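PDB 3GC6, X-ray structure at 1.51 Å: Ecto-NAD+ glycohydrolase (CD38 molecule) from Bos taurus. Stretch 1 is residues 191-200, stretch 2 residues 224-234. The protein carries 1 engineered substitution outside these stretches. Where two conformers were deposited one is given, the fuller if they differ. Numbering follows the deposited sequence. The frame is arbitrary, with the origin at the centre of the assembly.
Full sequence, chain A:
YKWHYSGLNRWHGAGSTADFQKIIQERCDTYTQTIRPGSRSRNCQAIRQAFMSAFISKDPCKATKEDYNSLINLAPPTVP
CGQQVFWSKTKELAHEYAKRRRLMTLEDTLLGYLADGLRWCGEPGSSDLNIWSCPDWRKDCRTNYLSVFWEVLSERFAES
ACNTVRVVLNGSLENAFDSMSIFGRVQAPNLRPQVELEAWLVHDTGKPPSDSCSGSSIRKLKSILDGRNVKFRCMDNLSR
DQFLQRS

Stretch 1 191-200: LRPQVELEAW
Stretch 2 (224-234) ILDGRNVKFRC

What are the strongest polar ties? On the face of the sheet bearing Glu-196, Glu-198, Lys-231 and Arg-233, the Arg-233 guanidinium reaches back across the strands to two carboxylates. NH1 of Arg-233 lies 3.0 Å from OE1 of Glu-196, a salt bridge; NH2 of Arg-233 donates to the same OE1 of Glu-196 at 3.2 Å and, more weakly, to OE2 of Glu-198 at 3.4 Å. Both oxygens sit at the guanidinium edge. Arg-233 is m, t, m (chi4 -76°); both glutamates are m, t with chi3 near 0°. At the other end, Arg-228 (m, m, m, chi4 160°) gives NE and NH2 to the carbonyl O of Leu-191, each 2.9 Å, while CG of Pro-193 covers one guanidinium face.

How do the backbones run together? Strands 196-200 and 231-234 are parallel, their directions 18° apart, pairing Glu-196 with Lys-231, Leu-197 with Phe-232, Glu-198 with Arg-233 and Ala-199 with Cys-234 at CA-CA distances of 4.7 to 5.0 Å. Phi lies between -110° and -128° and psi between 129° and 139°, except at Lys-231 (-64/140) and Trp-200 (-121/117). N of Leu-197 donates to O of Lys-231 at 2.8 Å, N of Arg-233 to O of Leu-197 at 2.9 Å, and N of Ala-199 to O of Arg-233 at 2.9 Å. Leu-197 thus bonds through both its N and O to the residues flanking Phe-232, the parallel pattern.

What joins the chains before the strands? Residues 192-195 form a type II turn, with Gln-194 at phi/psi 71/6. Opposite it, the helix ending in a Schellman motif releases Asn-229 at 52/45, and N of Val-230 bonds to O of Leu-225 at 3.0 Å. N of Gln-194 bonds weakly to O of Asn-229 at 3.2 Å and O of Arg-228 at 3.4 Å. Where N of Lys-231 meets O of Val-195 only weakly at 3.5 Å, a water accepts from N of Lys-231 at 2.9 Å and lies 2.8 Å from O of Val-195.

What fills the apolar side? Leu-197 (t, t) puts CD2 3.5 Å from CE1 of Phe-232 and 4.1 Å from CD1 of Leu-225, while its CB lies 3.9 Å from CG1 of Val-230. Phe-232 (t, chi2 46°) presents its ring edge to CD2 of Leu-197 and to CB of Ala-199, whose small methyl sits 3.6 Å from CE1 of Phe-232. CD1 of Leu-191 meets CD2 of Leu-225 at 3.6 Å. Branched aliphatic side chains suit this buried seam; altogether the contact buries 819 Å².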

# COMPACT_ATOMS: atom_id res chain seq x y z
N LEU A 191 8.94 -24.77 -14.19
CA LEU A 191 8.39 -23.75 -15.11
C LEU A 191 7.04 -24.19 -15.64
O LEU A 191 6.85 -25.35 -16.01
CB LEU A 191 9.33 -23.52 -16.30
CG LEU A 191 10.48 -22.59 -16.02
CD1 LEU A 191 11.48 -22.68 -17.20
CD2 LEU A 191 9.98 -21.12 -15.80
N ARG A 192 6.10 -23.25 -15.72
CA ARG A 192 4.79 -23.54 -16.31
C ARG A 192 4.99 -24.06 -17.72
O ARG A 192 5.73 -23.47 -18.52
CB ARG A 192 3.93 -22.27 -16.36
CG ARG A 192 2.51 -22.58 -16.83
CD ARG A 192 1.78 -21.32 -17.27
NE ARG A 192 1.64 -20.31 -16.24
CZ ARG A 192 0.56 -20.19 -15.45
NH1 ARG A 192 -0.43 -21.08 -15.50
NH2 ARG A 192 0.48 -19.21 -14.55
N PRO A 193 4.34 -25.20 -18.04
CA PRO A 193 4.55 -25.69 -19.41
C PRO A 193 4.14 -24.66 -20.47
O PRO A 193 3.22 -23.86 -20.26
CB PRO A 193 3.68 -26.95 -19.48
CG PRO A 193 3.64 -27.41 -18.06
CD PRO A 193 3.53 -26.12 -17.24
N GLN A 194 4.81 -24.73 -21.62
CA GLN A 194 4.47 -23.93 -22.81
C GLN A 194 4.76 -22.43 -22.72
O GLN A 194 4.41 -21.68 -23.64
CB GLN A 194 3.01 -24.16 -23.24
CG GLN A 194 2.81 -25.60 -23.66
CD GLN A 194 1.39 -25.90 -24.15
OE1 GLN A 194 0.83 -25.12 -24.91
NE2 GLN A 194 0.84 -27.01 -23.72
N VAL A 195 5.41 -21.98 -21.65
CA VAL A 195 6.05 -20.66 -21.74
C VAL A 195 7.21 -20.74 -22.76
O VAL A 195 7.53 -21.83 -23.26
CB VAL A 195 6.53 -20.12 -20.36
CG1 VAL A 195 5.38 -20.15 -19.36
CG2 VAL A 195 7.70 -20.92 -19.84
N GLU A 196 7.80 -19.59 -23.09
CA GLU A 196 8.97 -19.57 -23.94
C GLU A 196 10.10 -19.00 -23.12
O GLU A 196 9.90 -18.04 -22.34
CB GLU A 196 8.77 -18.73 -25.21
CG GLU A 196 7.53 -19.18 -25.98
CD GLU A 196 7.47 -18.64 -27.39
OE1 GLU A 196 8.40 -17.91 -27.79
OE2 GLU A 196 6.48 -18.97 -28.09
N LEU A 197 11.27 -19.60 -23.24
CA LEU A 197 12.39 -19.14 -22.42
C LEU A 197 13.55 -18.72 -23.29
O LEU A 197 13.97 -19.46 -24.20
CB LEU A 197 12.81 -20.26 -21.45
CG LEU A 197 13.93 -19.92 -20.45
CD1 LEU A 197 13.74 -20.75 -19.15
CD2 LEU A 197 15.30 -20.16 -21.05
N GLU A 198 14.06 -17.52 -23.01
CA GLU A 198 15.28 -17.05 -23.64
C GLU A 198 16.39 -17.03 -22.61
O GLU A 198 16.23 -16.45 -21.51
CB GLU A 198 15.13 -15.63 -24.16
CG GLU A 198 14.06 -15.43 -25.14
CD GLU A 198 13.91 -13.96 -25.48
OE1 GLU A 198 14.72 -13.13 -24.98
OE2 GLU A 198 12.99 -13.66 -26.24
N ALA A 199 17.51 -17.65 -22.96
CA ALA A 199 18.69 -17.61 -22.10
C ALA A 199 19.77 -16.76 -22.75
O ALA A 199 19.98 -16.84 -23.96
CB ALA A 199 19.23 -18.99 -21.87
N TRP A 200 20.42 -15.97 -21.93
CA TRP A 200 21.49 -15.10 -22.36
C TRP A 200 22.73 -15.49 -21.55
O TRP A 200 22.72 -15.38 -20.32
CB TRP A 200 21.09 -13.66 -22.05
CG TRP A 200 19.87 -13.23 -22.83
CD1 TRP A 200 18.55 -13.35 -22.45
CD2 TRP A 200 19.87 -12.61 -24.12
NE1 TRP A 200 17.73 -12.84 -23.45
CE2 TRP A 200 18.52 -12.39 -24.48
CE3 TRP A 200 20.88 -12.24 -25.01
CZ2 TRP A 200 18.15 -11.80 -25.70
CZ3 TRP A 200 20.52 -11.63 -26.22
CH2 TRP A 200 19.16 -11.42 -26.55
N ILE A 224 15.67 -30.34 -19.92
CA ILE A 224 14.64 -30.04 -18.92
C ILE A 224 13.49 -29.28 -19.59
O ILE A 224 12.32 -29.61 -19.38
CB ILE A 224 15.22 -29.22 -17.75
CG1 ILE A 224 16.20 -30.09 -16.93
CG2 ILE A 224 14.09 -28.67 -16.87
CD1 ILE A 224 16.98 -29.30 -15.90
N LEU A 225 13.82 -28.26 -20.39
CA LEU A 225 12.79 -27.45 -21.03
C LEU A 225 11.96 -28.26 -22.03
O LEU A 225 10.74 -28.11 -22.10
CB LEU A 225 13.41 -26.23 -21.70
CG LEU A 225 14.15 -25.36 -20.68
CD1 LEU A 225 14.83 -24.19 -21.41
CD2 LEU A 225 13.20 -24.84 -19.58
N ASP A 226 12.62 -29.14 -22.78
CA ASP A 226 11.88 -30.00 -23.69
C ASP A 226 10.83 -30.78 -22.90
O ASP A 226 9.70 -30.97 -23.36
CB ASP A 226 12.83 -30.98 -24.38
CG ASP A 226 13.60 -30.35 -25.56
OD1 ASP A 226 13.26 -29.24 -26.05
OD2 ASP A 226 14.57 -30.99 -26.01
N GLY A 227 11.24 -31.28 -21.73
CA GLY A 227 10.32 -32.02 -20.83
C GLY A 227 9.11 -31.20 -20.41
O GLY A 227 8.03 -31.77 -20.19
N ARG A 228 9.29 -29.88 -20.29
CA ARG A 228 8.22 -28.97 -19.88
C ARG A 228 7.47 -28.41 -21.09
O ARG A 228 6.60 -27.55 -20.93
CB ARG A 228 8.77 -27.75 -19.10
CG ARG A 228 9.70 -28.03 -17.90
CD ARG A 228 9.02 -28.79 -16.78
NE ARG A 228 7.90 -28.05 -16.19
CZ ARG A 228 6.93 -28.61 -15.48
NH1 ARG A 228 6.93 -29.93 -15.27
NH2 ARG A 228 5.96 -27.85 -14.97
N ASN A 229 7.79 -28.88 -22.30
CA ASN A 229 7.24 -28.29 -23.52
C ASN A 229 7.43 -26.78 -23.57
O ASN A 229 6.52 -26.04 -23.93
CB ASN A 229 5.74 -28.64 -23.66
CG ASN A 229 5.23 -28.50 -25.07
OD1 ASN A 229 5.99 -28.27 -26.02
ND2 ASN A 229 3.90 -28.63 -25.23
N VAL A 230 8.63 -26.34 -23.21
CA VAL A 230 8.98 -24.92 -23.22
C VAL A 230 9.96 -24.64 -24.36
O VAL A 230 11.04 -25.23 -24.41
CB VAL A 230 9.60 -24.56 -21.85
CG1 VAL A 230 10.35 -23.24 -21.91
CG2 VAL A 230 8.52 -24.51 -20.77
N LYS A 231 9.57 -23.76 -25.28
CA LYS A 231 10.44 -23.36 -26.40
C LYS A 231 11.66 -22.67 -25.81
O LYS A 231 11.54 -21.89 -24.88
CB LYS A 231 9.71 -22.39 -27.32
CG LYS A 231 10.58 -21.80 -28.43
CD LYS A 231 9.75 -21.47 -29.70
CE LYS A 231 10.49 -20.48 -30.62
NZ LYS A 231 11.98 -20.60 -30.59
N PHE A 232 12.83 -22.93 -26.39
CA PHE A 232 14.08 -22.42 -25.84
C PHE A 232 14.87 -21.70 -26.91
O PHE A 232 15.11 -22.27 -27.99
CB PHE A 232 14.89 -23.60 -25.27
CG PHE A 232 16.20 -23.23 -24.66
CD1 PHE A 232 16.30 -22.17 -23.78
CD2 PHE A 232 17.33 -23.99 -24.92
CE1 PHE A 232 17.53 -21.85 -23.17
CE2 PHE A 232 18.57 -23.67 -24.34
CZ PHE A 232 18.67 -22.62 -23.46
N ARG A 233 15.30 -20.48 -26.62
CA ARG A 233 16.20 -19.74 -27.50
C ARG A 233 17.38 -19.33 -26.65
O ARG A 233 17.19 -18.74 -25.58
CB ARG A 233 15.51 -18.50 -28.07
CG ARG A 233 14.37 -18.79 -29.04
CD ARG A 233 13.79 -17.50 -29.61
NE ARG A 233 13.02 -16.75 -28.62
CZ ARG A 233 11.79 -17.09 -28.25
NH1 ARG A 233 11.21 -18.16 -28.77
NH2 ARG A 233 11.15 -16.36 -27.34
N CYS A 234 18.59 -19.62 -27.12
CA CYS A 234 19.78 -19.33 -26.37
C CYS A 234 20.73 -18.42 -27.15
O CYS A 234 21.01 -18.66 -28.34
CB CYS A 234 20.47 -20.65 -25.99
SG CYS A 234 21.86 -20.52 -24.89
O HOH W 1 2.13 -29.00 -22.41
O HOH W 2 6.77 -22.94 -25.71